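Local coordinates for CCHC-type domain-containing protein (Trypanosoma brucei brucei, PDB 7C45), which binds RNA and is thought to act as an RNase D-type 3'-5' exonuclease that trims guide RNAs, at residues 19-22 and 23-26. Sequence-based numbering, arbitrary orientation.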
ATOM      1  N   VAL A  19       3.938 -13.048  16.038  1.00 16.47           N
ATOM      2  CA  VAL A  19       5.096 -12.698  16.850  1.00 16.36           C
ATOM      3  C   VAL A  19       4.553 -12.067  18.128  1.00 16.22           C
ATOM      4  O   VAL A  19       4.203 -10.884  18.154  1.00 15.90           O
ATOM      5  CB  VAL A  19       6.064 -11.774  16.098  1.00 16.08           C
ATOM      6  CG1 VAL A  19       7.232 -11.363  16.987  1.00 16.02           C
ATOM      7  CG2 VAL A  19       6.581 -12.501  14.840  1.00 16.31           C
ATOM      8  N   ASP A  20       4.456 -12.866  19.197  1.00 16.51           N
ATOM      9  CA  ASP A  20       3.775 -12.396  20.392  1.00 16.46           C
ATOM     10  C   ASP A  20       4.529 -12.720  21.677  1.00 16.60           C
ATOM     11  O   ASP A  20       3.976 -12.530  22.762  1.00 16.65           O
ATOM     12  CB  ASP A  20       2.356 -12.952  20.446  1.00 16.73           C
ATOM     13  CG  ASP A  20       2.302 -14.464  20.428  1.00 17.23           C
ATOM     14  OD1 ASP A  20       3.339 -15.139  20.220  1.00 17.37           O
ATOM     15  OD2 ASP A  20       1.185 -14.970  20.589  1.00 20.35           O
ATOM     16  N   THR A  21       5.777 -13.174  21.576  1.00 16.69           N
ATOM     17  CA  THR A  21       6.654 -13.318  22.721  1.00 17.26           C
ATOM     18  C   THR A  21       7.989 -12.654  22.414  1.00 16.60           C
ATOM     19  O   THR A  21       8.357 -12.419  21.261  1.00 16.50           O
ATOM     20  CB  THR A  21       6.896 -14.789  23.090  1.00 17.29           C
ATOM     21  OG1 THR A  21       7.673 -15.414  22.064  1.00 17.46           O
ATOM     22  CG2 THR A  21       5.569 -15.529  23.211  1.00 17.57           C
ATOM     23  N   HIS A  22       8.728 -12.365  23.485  1.00 22.32           N
ATOM     24  CA  HIS A  22      10.054 -11.786  23.331  1.00 18.44           C
ATOM     25  C   HIS A  22      10.963 -12.701  22.516  1.00 16.81           C
ATOM     26  O   HIS A  22      11.709 -12.228  21.652  1.00 16.73           O
ATOM     27  CB  HIS A  22      10.646 -11.497  24.715  1.00 23.95           C
ATOM     28  CG  HIS A  22      11.952 -10.767  24.678  1.00 33.52           C
ATOM     29  ND1 HIS A  22      12.069  -9.473  24.218  1.00 40.06           N
ATOM     30  CD2 HIS A  22      13.198 -11.149  25.046  1.00 39.28           C
ATOM     31  CE1 HIS A  22      13.330  -9.089  24.301  1.00 43.00           C
ATOM     32  NE2 HIS A  22      14.035 -10.088  24.801  1.00 44.16           N
ATOM     33  N   GLU A  23      10.887 -14.016  22.740  1.00 17.20           N
ATOM     34  CA  GLU A  23      11.706 -14.934  21.951  1.00 23.12           C
ATOM     35  C   GLU A  23      11.353 -14.840  20.469  1.00 22.74           C
ATOM     36  O   GLU A  23      12.237 -14.741  19.605  1.00 17.53           O
ATOM     37  CB  GLU A  23      11.544 -16.368  22.450  1.00 29.07           C
ATOM     38  CG  GLU A  23      12.341 -16.671  23.707  1.00 46.17           C
ATOM     39  CD  GLU A  23      13.831 -16.417  23.530  1.00 63.15           C
ATOM     40  OE1 GLU A  23      14.378 -16.791  22.472  1.00 66.42           O
ATOM     41  OE2 GLU A  23      14.456 -15.833  24.443  1.00 70.94           O
ATOM     42  N   LYS A  24      10.058 -14.857  20.153  1.00 17.33           N
ATOM     43  CA  LYS A  24       9.666 -14.772  18.750  1.00 17.25           C
ATOM     44  C   LYS A  24      10.091 -13.443  18.135  1.00 16.86           C
ATOM     45  O   LYS A  24      10.441 -13.371  16.949  1.00 16.87           O
ATOM     46  CB  LYS A  24       8.161 -14.978  18.628  1.00 17.22           C
ATOM     47  CG  LYS A  24       7.720 -16.445  18.834  1.00 17.74           C
ATOM     48  CD  LYS A  24       6.221 -16.481  19.052  1.00 17.73           C
ATOM     49  CE  LYS A  24       5.717 -17.727  19.756  1.00 20.60           C
ATOM     50  NZ  LYS A  24       4.230 -17.778  19.680  1.00 21.69           N
ATOM     51  N   LEU A  25      10.050 -12.373  18.927  1.00 16.54           N
ATOM     52  CA  LEU A  25      10.415 -11.050  18.441  1.00 16.21           C
ATOM     53  C   LEU A  25      11.890 -10.962  18.070  1.00 16.38           C
ATOM     54  O   LEU A  25      12.247 -10.336  17.069  1.00 16.28           O
ATOM     55  CB  LEU A  25      10.074 -10.012  19.503  1.00 15.94           C
ATOM     56  CG  LEU A  25      10.508  -8.561  19.268  1.00 17.27           C
ATOM     57  CD1 LEU A  25       9.782  -7.937  18.058  1.00 15.44           C
ATOM     58  CD2 LEU A  25      10.247  -7.746  20.522  1.00 16.36           C
ATOM     59  N   LYS A  26      12.768 -11.542  18.890  1.00 16.66           N
ATOM     60  CA  LYS A  26      14.194 -11.502  18.576  1.00 16.91           C
ATOM     61  C   LYS A  26      14.473 -12.168  17.243  1.00 17.17           C
ATOM     62  O   LYS A  26      15.237 -11.644  16.427  1.00 18.57           O
ATOM     63  CB  LYS A  26      14.998 -12.194  19.674  1.00 24.66           C
ATOM     64  CG  LYS A  26      14.618 -11.781  21.064  1.00 36.27           C
ATOM     65  CD  LYS A  26      15.185 -10.441  21.406  1.00 42.05           C
ATOM     66  CE  LYS A  26      16.565 -10.632  21.982  1.00 43.75           C
ATOM     67  NZ  LYS A  26      17.350  -9.370  22.099  1.00 37.56           N
TER
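Lys-24 runs back along the chain, its aliphatic part passing Thr-21 and its ammonium group meeting Asp-20. Beyond CG the lysine is extended, and this length carries NZ to a salt bridge with Asp-20 OD1 at 2.8 Å. The bond uses the syn lone pair of OD1. The two side chains lie side by side and point the same way. Near its base, Lys-24 CG passes 3.4 Å from Thr-21 OG1. That hydroxyl oxygen sits between the backbone N and the carbonyl carbon of its own residue (chi1 68°), turned to the start of the helix. There it accepts a hydrogen bond from Lys-24 N, 3.1 Å from OG1 and nearly straight at 166°. Thr-21 is thus the N-cap of helix 22-33, which follows strand 16-19, an outermost strand of the sheet in the 3'-5' exonuclease domain. The first helical bonds follow at once, Leu-25 N to Thr-21 O and Lys-26 N to His-22 O. On the buried side, Val-19 CG1 packs 3.5 Å from Leu-25 CA. Both residues also touch Phe-73 of the neighbouring strand 70-74. On the exposed side, Lys-26 bends at chi2 and chi3 and lays CD over one face of the His-22 ring, 3.9 Å from its centroid, a CH-pi contact. Lys-26 NZ stays 4.3 Å from His-22 NE2. A zinc site made by His-22, Lys-26 and Asp-86 has been seen in a structure of this protein; no zinc is bound to them in this model.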